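Local coordinates for protein multicopper oxidase (Pseudomonas thermotolerans, PDB 6VOW) that probably couples the one-electron oxidation of phenolic, lignin-related substrates to the reduction of dioxygen to water, as laccases of the multicopper oxidase family do, at residues A[131-136]-A[153-158]; A[176-181]-A[197-202]; A[216-221]-A[271-276]; A[323-328]-A[374-379]. All blocks are in the same frame, centred on the assembly; numbering follows the deposited sequence.

Interaction 1. Residues A[131-136]-A[153-158]; sequences GNFWYH and LVVEER. With C2O (Cu-O-Cu linkage), chain B.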
# COMPACT_ATOMS: atom_id res chain seq x y z
N GLY A 131 10.80 -6.24 1.45
CA GLY A 131 10.39 -4.94 1.09
C GLY A 131 9.29 -4.41 1.92
O GLY A 131 9.10 -4.80 3.08
N ASN A 132 8.59 -3.45 1.34
CA ASN A 132 7.64 -2.55 2.03
C ASN A 132 6.27 -3.00 1.77
O ASN A 132 5.89 -3.06 0.59
CB ASN A 132 7.78 -1.13 1.42
CG ASN A 132 9.16 -0.58 1.65
OD1 ASN A 132 9.68 -0.66 2.79
ND2 ASN A 132 9.78 -0.05 0.61
N PHE A 133 5.53 -3.28 2.84
CA PHE A 133 4.15 -3.73 2.65
C PHE A 133 3.42 -2.88 3.62
O PHE A 133 4.02 -1.97 4.29
CB PHE A 133 4.03 -5.27 2.89
CG PHE A 133 4.82 -6.02 1.95
CD1 PHE A 133 4.41 -6.18 0.69
CD2 PHE A 133 6.13 -6.37 2.27
CE1 PHE A 133 5.21 -6.81 -0.25
CE2 PHE A 133 6.96 -6.93 1.36
CZ PHE A 133 6.49 -7.19 0.09
N TRP A 134 2.14 -3.14 3.73
CA TRP A 134 1.38 -2.49 4.84
C TRP A 134 0.20 -3.33 5.19
O TRP A 134 -0.11 -4.34 4.52
CB TRP A 134 0.94 -1.03 4.49
CG TRP A 134 0.07 -0.84 3.32
CD1 TRP A 134 0.30 -1.22 2.05
CD2 TRP A 134 -1.20 -0.22 3.34
NE1 TRP A 134 -0.75 -0.86 1.28
CE2 TRP A 134 -1.67 -0.20 2.05
CE3 TRP A 134 -1.95 0.38 4.33
CZ2 TRP A 134 -2.89 0.31 1.73
CZ3 TRP A 134 -3.13 0.95 4.01
CH2 TRP A 134 -3.59 0.95 2.71
N TYR A 135 -0.49 -2.88 6.20
CA TYR A 135 -1.63 -3.61 6.72
C TYR A 135 -2.75 -2.66 7.10
O TYR A 135 -2.53 -1.54 7.60
CB TYR A 135 -1.15 -4.44 7.94
CG TYR A 135 -0.67 -3.64 9.13
CD1 TYR A 135 -1.53 -3.36 10.15
CD2 TYR A 135 0.65 -3.23 9.26
CE1 TYR A 135 -1.16 -2.65 11.27
CE2 TYR A 135 1.05 -2.54 10.41
CZ TYR A 135 0.10 -2.26 11.40
OH TYR A 135 0.37 -1.56 12.53
N HIS A 136 -3.94 -3.17 6.96
CA HIS A 136 -5.11 -2.37 7.22
C HIS A 136 -6.31 -3.27 7.22
O HIS A 136 -6.20 -4.39 6.84
CB HIS A 136 -5.28 -1.30 6.12
CG HIS A 136 -5.41 -1.88 4.76
ND1 HIS A 136 -6.57 -2.44 4.28
CD2 HIS A 136 -4.49 -2.00 3.77
CE1 HIS A 136 -6.37 -2.87 3.04
NE2 HIS A 136 -5.11 -2.60 2.70
N LEU A 153 4.40 -2.34 7.21
CA LEU A 153 5.10 -3.66 7.42
C LEU A 153 6.36 -3.75 6.58
O LEU A 153 6.30 -3.65 5.35
CB LEU A 153 4.21 -4.81 7.03
CG LEU A 153 4.74 -6.22 7.02
CD1 LEU A 153 5.36 -6.54 8.36
CD2 LEU A 153 3.65 -7.20 6.67
N VAL A 154 7.52 -3.83 7.22
CA VAL A 154 8.81 -4.03 6.53
C VAL A 154 9.23 -5.49 6.63
O VAL A 154 9.31 -6.01 7.74
CB VAL A 154 9.93 -3.14 7.13
CG1 VAL A 154 11.23 -3.35 6.41
CG2 VAL A 154 9.56 -1.66 7.01
N VAL A 155 9.46 -6.14 5.49
CA VAL A 155 10.10 -7.40 5.44
C VAL A 155 11.55 -7.16 5.02
O VAL A 155 11.81 -6.76 3.90
CB VAL A 155 9.35 -8.38 4.52
CG1 VAL A 155 10.04 -9.77 4.51
CG2 VAL A 155 7.88 -8.53 5.02
N GLU A 156 12.49 -7.26 6.00
CA GLU A 156 13.87 -7.10 5.77
C GLU A 156 14.39 -8.13 4.73
O GLU A 156 13.92 -9.29 4.64
CB GLU A 156 14.62 -7.16 7.10
CG GLU A 156 14.32 -5.92 7.97
CD GLU A 156 14.93 -5.93 9.37
OE1 GLU A 156 15.85 -6.75 9.53
OE2 GLU A 156 14.52 -5.13 10.28
N GLU A 157 15.31 -7.70 3.88
CA GLU A 157 15.99 -8.66 2.92
C GLU A 157 16.72 -9.80 3.73
O GLU A 157 17.19 -9.59 4.85
CB GLU A 157 17.02 -7.99 2.03
CG GLU A 157 16.49 -6.96 1.01
CD GLU A 157 15.95 -5.67 1.70
OE1 GLU A 157 16.51 -5.14 2.75
OE2 GLU A 157 14.93 -5.17 1.19
N ARG A 158 16.81 -10.97 3.16
CA ARG A 158 17.45 -12.08 3.86
C ARG A 158 18.93 -11.76 4.06
O ARG A 158 19.46 -11.95 5.16
CB ARG A 158 17.28 -13.41 3.15
CG ARG A 158 17.78 -14.59 4.04
CD ARG A 158 17.24 -15.95 3.65
NE ARG A 158 17.05 -15.83 2.22
CZ ARG A 158 15.91 -15.87 1.56
NH1 ARG A 158 14.78 -16.19 2.15
NH2 ARG A 158 15.93 -15.66 0.22
CU2 C2O B . -4.50 -2.70 0.80
CU3 C2O B . -8.00 -5.31 -0.64
O1 C2O B . -6.23 -3.96 -0.07

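Interaction 2. Residues A[176-181]-A[197-202]; sequences VDEQGA and RGRLTT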
# COMPACT_ATOMS: atom_id res chain seq x y z
N VAL A 176 -10.05 15.34 8.29
CA VAL A 176 -10.47 16.06 9.46
C VAL A 176 -10.60 17.51 9.05
O VAL A 176 -9.85 17.97 8.18
CB VAL A 176 -9.50 15.84 10.65
CG1 VAL A 176 -9.32 14.37 10.89
CG2 VAL A 176 -8.17 16.49 10.44
N ASP A 177 -11.57 18.23 9.62
CA ASP A 177 -11.75 19.66 9.29
C ASP A 177 -10.70 20.47 10.03
O ASP A 177 -9.79 19.94 10.58
CB ASP A 177 -13.19 20.14 9.54
CG ASP A 177 -13.61 20.08 11.03
OD1 ASP A 177 -12.76 19.76 11.88
OD2 ASP A 177 -14.79 20.38 11.38
N GLU A 178 -10.85 21.78 10.04
CA GLU A 178 -10.01 22.65 10.81
C GLU A 178 -10.09 22.55 12.36
O GLU A 178 -9.22 23.17 13.02
CB GLU A 178 -10.21 24.12 10.34
CG GLU A 178 -9.40 24.50 9.08
CD GLU A 178 -10.17 24.48 7.77
OE1 GLU A 178 -11.18 23.73 7.66
OE2 GLU A 178 -9.74 25.22 6.85
N GLN A 179 -11.05 21.81 12.94
CA GLN A 179 -11.17 21.67 14.44
C GLN A 179 -10.97 20.20 14.93
O GLN A 179 -11.39 19.75 16.05
CB GLN A 179 -12.50 22.29 14.90
CG GLN A 179 -12.46 23.83 14.81
CD GLN A 179 -12.85 24.38 13.43
OE1 GLN A 179 -13.91 24.07 12.88
NE2 GLN A 179 -12.00 25.21 12.87
N GLY A 180 -10.28 19.46 14.06
CA GLY A 180 -9.98 18.10 14.29
C GLY A 180 -11.04 17.08 14.06
O GLY A 180 -10.72 15.88 14.18
N ALA A 181 -12.27 17.48 13.69
CA ALA A 181 -13.35 16.51 13.56
C ALA A 181 -13.27 15.83 12.24
O ALA A 181 -12.95 16.46 11.22
CB ALA A 181 -14.70 17.17 13.66
N ARG A 197 -11.54 12.85 -0.70
CA ARG A 197 -10.20 13.30 -0.31
C ARG A 197 -10.22 14.00 1.06
O ARG A 197 -11.03 14.82 1.31
CB ARG A 197 -9.73 14.26 -1.39
CG ARG A 197 -8.25 14.50 -1.39
CD ARG A 197 -7.86 15.74 -2.15
NE ARG A 197 -6.41 16.02 -2.06
CZ ARG A 197 -5.46 15.43 -2.79
NH1 ARG A 197 -5.73 14.49 -3.71
NH2 ARG A 197 -4.23 15.78 -2.60
N GLY A 198 -9.30 13.65 1.93
CA GLY A 198 -9.08 14.36 3.15
C GLY A 198 -8.41 15.68 2.86
O GLY A 198 -8.13 16.06 1.69
N ARG A 199 -8.15 16.34 3.96
CA ARG A 199 -7.66 17.65 4.00
C ARG A 199 -6.20 17.74 4.56
O ARG A 199 -5.41 18.51 4.08
CB ARG A 199 -8.61 18.44 4.86
CG ARG A 199 -8.26 19.94 4.92
CD ARG A 199 -9.17 20.62 5.94
NE ARG A 199 -8.80 20.31 7.33
CZ ARG A 199 -7.73 20.79 7.97
NH1 ARG A 199 -6.86 21.58 7.34
NH2 ARG A 199 -7.49 20.44 9.25
N LEU A 200 -5.85 16.94 5.56
CA LEU A 200 -4.61 17.19 6.33
C LEU A 200 -3.56 16.08 6.10
O LEU A 200 -3.68 14.89 6.57
CB LEU A 200 -4.90 17.41 7.81
CG LEU A 200 -3.64 17.75 8.63
CD1 LEU A 200 -2.89 18.95 8.06
CD2 LEU A 200 -3.99 17.97 10.11
N THR A 201 -2.51 16.47 5.38
CA THR A 201 -1.48 15.51 4.99
C THR A 201 -0.50 15.44 6.13
O THR A 201 -0.25 16.43 6.81
CB THR A 201 -0.84 15.91 3.68
OG1 THR A 201 -1.82 15.78 2.64
CG2 THR A 201 0.27 15.01 3.34
N THR A 202 -0.06 14.24 6.39
CA THR A 202 0.85 13.96 7.46
C THR A 202 1.83 12.90 6.93
O THR A 202 1.53 12.11 6.03
CB THR A 202 0.16 13.35 8.69
OG1 THR A 202 -0.61 12.23 8.26
CG2 THR A 202 -0.74 14.35 9.49

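Interaction 3. Residues A[216-221]-A[271-276]; sequences GQVVRL and AVRVPE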
# COMPACT_ATOMS: atom_id res chain seq x y z
N GLY A 216 26.10 13.12 3.63
CA GLY A 216 26.94 12.34 2.85
C GLY A 216 26.40 10.94 2.69
O GLY A 216 26.77 10.28 1.72
N GLN A 217 25.50 10.48 3.55
CA GLN A 217 25.18 9.03 3.55
C GLN A 217 24.10 8.70 2.49
O GLN A 217 23.35 9.60 2.08
CB GLN A 217 24.79 8.64 4.98
CG GLN A 217 25.26 7.27 5.45
CD GLN A 217 26.57 7.25 6.12
OE1 GLN A 217 26.73 6.70 7.23
NE2 GLN A 217 27.54 7.84 5.48
N VAL A 218 24.01 7.46 1.99
CA VAL A 218 22.83 7.05 1.20
C VAL A 218 21.75 6.43 2.12
O VAL A 218 22.00 5.52 2.87
CB VAL A 218 23.19 6.12 0.03
CG1 VAL A 218 21.99 5.50 -0.63
CG2 VAL A 218 23.95 6.88 -1.05
N VAL A 219 20.53 6.95 2.05
CA VAL A 219 19.51 6.57 2.98
C VAL A 219 18.41 5.99 2.19
O VAL A 219 18.05 6.52 1.23
CB VAL A 219 18.95 7.74 3.77
CG1 VAL A 219 17.79 7.22 4.61
CG2 VAL A 219 20.04 8.38 4.64
N ARG A 220 17.89 4.87 2.63
CA ARG A 220 16.73 4.23 2.03
C ARG A 220 15.49 4.76 2.71
O ARG A 220 15.26 4.48 3.90
CB ARG A 220 16.82 2.78 2.33
CG ARG A 220 15.64 2.00 1.90
CD ARG A 220 15.86 0.61 2.38
NE ARG A 220 15.04 -0.33 1.65
CZ ARG A 220 15.27 -1.63 1.66
NH1 ARG A 220 16.35 -2.09 2.33
NH2 ARG A 220 14.48 -2.47 0.99
N LEU A 221 14.73 5.54 1.98
CA LEU A 221 13.48 6.11 2.48
C LEU A 221 12.42 5.18 2.03
O LEU A 221 12.21 4.94 0.83
CB LEU A 221 13.19 7.49 1.85
CG LEU A 221 14.19 8.61 2.04
CD1 LEU A 221 13.64 9.87 1.40
CD2 LEU A 221 14.37 8.78 3.52
N ALA A 271 16.13 5.67 -2.47
CA ALA A 271 17.47 5.95 -1.90
C ALA A 271 17.91 7.33 -2.24
O ALA A 271 17.95 7.70 -3.45
CB ALA A 271 18.49 5.01 -2.40
N VAL A 272 18.31 8.07 -1.20
CA VAL A 272 18.61 9.47 -1.33
C VAL A 272 20.07 9.71 -0.87
O VAL A 272 20.46 9.28 0.22
CB VAL A 272 17.65 10.29 -0.43
CG1 VAL A 272 18.02 11.77 -0.38
CG2 VAL A 272 16.25 10.19 -1.00
N ARG A 273 20.84 10.40 -1.69
CA ARG A 273 22.11 10.92 -1.20
C ARG A 273 21.81 12.14 -0.44
O ARG A 273 21.30 13.13 -1.00
CB ARG A 273 23.07 11.26 -2.29
CG ARG A 273 24.41 11.92 -1.75
CD ARG A 273 25.22 10.91 -1.03
NE ARG A 273 25.64 9.88 -1.97
CZ ARG A 273 26.51 8.91 -1.71
NH1 ARG A 273 27.15 8.76 -0.51
NH2 ARG A 273 26.75 8.05 -2.68
N VAL A 274 22.11 12.07 0.85
CA VAL A 274 21.87 13.16 1.73
C VAL A 274 22.98 14.17 1.47
O VAL A 274 24.17 13.84 1.51
CB VAL A 274 21.88 12.71 3.19
CG1 VAL A 274 21.65 13.87 4.12
CG2 VAL A 274 20.83 11.65 3.45
N PRO A 275 22.60 15.44 1.21
CA PRO A 275 23.58 16.40 0.88
C PRO A 275 24.36 16.76 2.11
O PRO A 275 24.12 16.24 3.18
CB PRO A 275 22.76 17.59 0.36
CG PRO A 275 21.37 17.38 0.82
CD PRO A 275 21.31 16.07 1.52
N GLU A 276 25.37 17.58 1.90
CA GLU A 276 26.22 18.06 2.96
C GLU A 276 25.41 18.66 4.07
O GLU A 276 24.30 19.10 3.84
CB GLU A 276 27.22 19.07 2.40
CG GLU A 276 26.68 20.23 1.54
CD GLU A 276 27.78 21.23 1.21
OE1 GLU A 276 28.10 21.42 -0.01
OE2 GLU A 276 28.33 21.83 2.16

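Interaction 4. Residues A[323-328]-A[374-379]; sequences ETLSFR and GHYIFE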
# COMPACT_ATOMS: atom_id res chain seq x y z
N GLU A 323 -2.68 -16.53 -21.10
CA GLU A 323 -4.04 -16.39 -21.64
C GLU A 323 -4.53 -15.03 -21.16
O GLU A 323 -4.28 -14.67 -19.99
CB GLU A 323 -4.88 -17.48 -20.99
CG GLU A 323 -6.31 -17.73 -21.47
CD GLU A 323 -6.85 -19.10 -21.00
OE1 GLU A 323 -8.10 -19.27 -20.96
OE2 GLU A 323 -6.04 -20.02 -20.67
N THR A 324 -5.24 -14.28 -22.03
CA THR A 324 -5.69 -12.97 -21.58
C THR A 324 -7.10 -12.92 -20.96
O THR A 324 -8.02 -13.63 -21.38
CB THR A 324 -5.49 -11.88 -22.64
OG1 THR A 324 -4.11 -11.83 -23.04
CG2 THR A 324 -5.90 -10.48 -22.07
N LEU A 325 -7.22 -12.11 -19.91
CA LEU A 325 -8.52 -11.70 -19.40
C LEU A 325 -8.58 -10.21 -19.43
O LEU A 325 -7.65 -9.50 -19.03
CB LEU A 325 -8.78 -12.17 -17.98
CG LEU A 325 -9.05 -13.67 -17.83
CD1 LEU A 325 -7.79 -14.49 -18.12
CD2 LEU A 325 -9.57 -13.97 -16.42
N SER A 326 -9.72 -9.72 -19.90
CA SER A 326 -9.88 -8.32 -20.01
C SER A 326 -10.83 -7.89 -18.96
O SER A 326 -11.85 -8.56 -18.70
CB SER A 326 -10.36 -7.93 -21.37
OG SER A 326 -9.81 -6.64 -21.58
N PHE A 327 -10.49 -6.78 -18.35
CA PHE A 327 -11.27 -6.23 -17.27
C PHE A 327 -11.58 -4.77 -17.63
O PHE A 327 -10.66 -4.00 -18.02
CB PHE A 327 -10.49 -6.36 -15.95
CG PHE A 327 -10.34 -7.79 -15.47
CD1 PHE A 327 -9.14 -8.48 -15.64
CD2 PHE A 327 -11.38 -8.44 -14.86
CE1 PHE A 327 -9.01 -9.79 -15.19
CE2 PHE A 327 -11.27 -9.75 -14.44
CZ PHE A 327 -10.09 -10.43 -14.58
N ARG A 328 -12.87 -4.41 -17.53
CA ARG A 328 -13.33 -3.02 -17.79
C ARG A 328 -13.74 -2.27 -16.52
O ARG A 328 -14.64 -2.69 -15.82
CB ARG A 328 -14.51 -3.02 -18.78
CG ARG A 328 -14.19 -3.62 -20.15
CD ARG A 328 -15.43 -3.71 -21.02
NE ARG A 328 -16.59 -4.30 -20.32
CZ ARG A 328 -16.74 -5.60 -20.03
NH1 ARG A 328 -15.83 -6.52 -20.36
NH2 ARG A 328 -17.84 -5.98 -19.41
N GLY A 374 -1.51 -21.49 -13.43
CA GLY A 374 -1.79 -20.93 -14.75
C GLY A 374 -1.17 -19.56 -14.91
O GLY A 374 -1.08 -18.76 -13.96
N HIS A 375 -0.79 -19.27 -16.14
CA HIS A 375 -0.16 -18.00 -16.51
C HIS A 375 -1.22 -17.19 -17.30
O HIS A 375 -1.80 -17.68 -18.27
CB HIS A 375 1.10 -18.28 -17.31
CG HIS A 375 2.23 -18.89 -16.50
ND1 HIS A 375 2.13 -20.12 -15.89
CD2 HIS A 375 3.48 -18.45 -16.24
CE1 HIS A 375 3.26 -20.40 -15.24
NE2 HIS A 375 4.10 -19.39 -15.46
N TYR A 376 -1.48 -15.97 -16.83
CA TYR A 376 -2.53 -15.13 -17.35
C TYR A 376 -1.98 -13.75 -17.57
O TYR A 376 -1.03 -13.32 -16.90
CB TYR A 376 -3.71 -15.08 -16.39
CG TYR A 376 -4.35 -16.40 -16.14
CD1 TYR A 376 -3.97 -17.17 -15.07
CD2 TYR A 376 -5.34 -16.89 -16.98
CE1 TYR A 376 -4.53 -18.40 -14.84
CE2 TYR A 376 -5.93 -18.13 -16.73
CZ TYR A 376 -5.48 -18.88 -15.67
OH TYR A 376 -5.99 -20.09 -15.38
N ILE A 377 -2.57 -13.07 -18.56
CA ILE A 377 -2.35 -11.65 -18.81
C ILE A 377 -3.69 -11.05 -18.47
O ILE A 377 -4.70 -11.57 -18.94
CB ILE A 377 -2.15 -11.26 -20.30
CG1 ILE A 377 -1.19 -12.17 -21.06
CG2 ILE A 377 -1.77 -9.78 -20.44
CD1 ILE A 377 0.25 -11.89 -20.79
N PHE A 378 -3.68 -9.96 -17.69
CA PHE A 378 -4.82 -9.11 -17.41
C PHE A 378 -4.61 -7.82 -18.19
O PHE A 378 -3.61 -7.11 -17.98
CB PHE A 378 -4.90 -8.79 -15.92
CG PHE A 378 -5.40 -9.91 -15.06
CD1 PHE A 378 -5.36 -11.26 -15.45
CD2 PHE A 378 -5.92 -9.61 -13.83
CE1 PHE A 378 -5.83 -12.26 -14.59
CE2 PHE A 378 -6.38 -10.59 -12.99
CZ PHE A 378 -6.35 -11.92 -13.37
N GLU A 379 -5.53 -7.55 -19.11
CA GLU A 379 -5.65 -6.27 -19.74
C GLU A 379 -6.51 -5.44 -18.83
O GLU A 379 -7.67 -5.78 -18.55
CB GLU A 379 -6.30 -6.35 -21.11
CG GLU A 379 -6.10 -5.03 -21.90
CD GLU A 379 -6.86 -4.97 -23.23
OE1 GLU A 379 -8.12 -4.86 -23.18
OE2 GLU A 379 -6.20 -4.99 -24.31

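Interaction 1. Residues A[131-136]-A[153-158]
Phe133 lays the CD2 side of its ring against the methyl CG2 of Val155, 3.9 Å from CD2, the ring and the valine crossing obliquely. The two residues come from neighbouring antiparallel strands, 131-136 and 151-156, of a cupredoxin-type beta sandwich of the multicopper oxidase. The phenylalanine CG stands anti to its own carbonyl carbon (chi1 -62°) and Val155 CG2 takes the same place on its residue, which places both beside their own backbone N. On this face Phe133 CB also meets Leu153 CB at 4.2 Å.

Four backbone bonds join the strands. Gly131 and Val155 form one hydrogen-bonded pair, Gly131 N lying 2.7 Å from Val155 O, in the carbonyl plane on a lone pair. Phe133 and Leu153 form the second pair, but there Leu153 N approaches Phe133 O from above the carbonyl plane, 55° out of it, while Phe133 N meets Leu153 O almost head-on. A side chain at Gly131 would jam against the preceding carbonyl O at these backbone angles. Between the pairs, Asn132 and Val154 share the other face; Asn132 ND2 bonds Asp269 and its OD1 bonds Arg222, both in the next domain.

Beyond the paired residues strand 131-136 runs on to the copper cluster, where His96 and His440 are further ligands of the same copper. Trp134 has His136 CD2 over one face, toward the rim, 3.1 Å above the indole plane, and its CZ2 lies 3.5 Å from CU2. His136 NE2 binds that copper, CU2 of the Cu-O-Cu linkage, at 2.0 Å.

Interaction 2. Residues A[176-181]-A[197-202]
Val176 offers its carbonyl O to Arg199, whose NE binds it at 2.7 Å, in the carbonyl plane and on a lone pair. The valine side chain crosses that of the arginine at about a right angle, and its CG2 rests 4.3 Å from Leu200 CB.

Asp177 supplies the second acceptor: Arg199 NH2 lies 2.7 Å from Asp177 O but stands above that carbonyl plane, 62° out of it. Two successive carbonyls thus grip one edge of the guanidinium, and both bonds are bent. The arginine reaches them with CG anti to the backbone N, an extended stem and a bend at chi3 (74°) that turns NE toward Val176 O. The carboxylate of Asp177 serves its own loop, a type I turn from Asp177 to Gly180. Its OD1 accepts from Gln179 N, an Asx turn, and from Ala181 N, the two donors approaching from opposite faces of the carboxylate plane.

Glu178 comes next and lies over the guanidinium face opposite Leu200 CB. Its CG stands 4.2 Å above the centre of that plane, and its carboxylate is stacked 5° from parallel. Glu178 OE1 is 4.2 Å from Arg199 NE, well out of the plane, so the two charges may attract without an N-H pointing at the oxygen. Gly180, with its positive phi, completes the turn, and its carbonyl O bonds Thr57.

The contact lies at the surface: segment 176-181 follows strand 165-174 and precedes helix 188-191, while Arg199 and Leu200, facing Trp174 in a classic beta bulge, lead into the outermost strand 200-203, antiparallel to strand 165-174.

Interaction 3. Residues A[216-221]-A[271-276]
Gly216 O receives Arg273 NH1 at 2.7 Å in a nearly straight bond (169°), and the oxygen lies in the guanidinium plane. The same NH1 also bonds Gly303 O, while Trp305 makes a cation-pi contact with the group. Arg273 curls to the carbonyl through bends at chi2 (70°) and chi3 (64°), crossing Val218 at about a right angle. Val218 CG2 sits over the centre of one guanidinium face, 3.3 Å from Arg273 CZ. An alanine in place of Arg273 would probably leave Gly216 O without this donor and Val218 CG2 without its flat cover.

Backbone bonds fix the strands around this clasp. Val219 and Val272 form a hydrogen-bonded antiparallel pair, and Val274 N lies 3.0 Å from Gln217 O, nearly in line with that carbonyl. The bond from Gly216 N to Val274 O is more bent, its donor well above the carbonyl plane.

On the face carrying Val219 and Val272 the packing is apolar: Val219 CG2 meets Val274 CG2 at 3.6 Å, and Leu221 CD1 meets Val272 CG2 at the same distance of 3.6 Å, each pair set obliquely. Leu293 and Ser295 of strand 288-296 touch this face. Such a division, methyls turned to the facing sheet and an arginine folded on the other side, fits the beta sandwich of the middle, cupredoxin-like domain of a three-domain laccase.

Interaction 4. Residues A[323-328]-A[374-379]
Phe327 meets its neighbour atom by atom: CB lies 3.9 Å from Glu379 O, CD1 approaches Phe378 CD2, and CE1 comes to 3.4 Å from that same CD2. CZ is near Phe378 CE2. The two strands, 323-329 and 375-382, run parallel at the margin of a sheet in the C-terminal cupredoxin-like domain. The rings are oblique, planes at 52°, with Phe327 CE1 standing over one face of Phe378, toward the rim. Phe378 CG is anti to its carbonyl carbon (chi1 -76°), beside the backbone N. Phe437 meets Phe327 edge-to-face, and Leu370 of strand 368-370 also touches Phe378. An alanine in place of Phe378 would probably open a gap beneath Phe327 CE1 and leave that ring freer to turn.

Leu325 shares the face of Phe378 and Tyr376. Its CD1 packs at 3.6 Å on Tyr376 CD2, obliquely, while the tyrosine OH bonds Lys371 N. Five backbone bonds stitch the strands in the staggered fashion of parallel pairing, among them Ile377 N to Glu323 O and Leu325 N to Ile377 O.

The opposite face is more polar. Thr324 OG1 rests 3.4 Å from Ile377 CB, with CG2 near Ile377 O. Glu379 stretches out, CG anti to the backbone N (chi1 -166°), and also makes a long, weak ion pair with Arg381. Its OE1 accepts a weak hydrogen bond of 2.9 Å from Ser326 OG.

The four contacts follow one another along the chain, none enclosing another. Interaction 1 belongs to the N-terminal cupredoxin-like domain, interactions 2 and 3 to the middle one and interaction 4 to the C-terminal one. Interactions 2 and 3 reach the same six-stranded sheet, 2 at its outermost strand 200-203 and 3 at the central strands 218-225 and 267-273, with centres about 31 Å apart. Interactions 1 and 3 touch through the salt bridge of Glu157 with Arg220, which ties the first domain to the second. Interactions 2 and 4 lie on opposite sides of the chain's centre, about 39 Å apart between centres. Only interaction 1 holds a copper ligand; the others are packing within the domains.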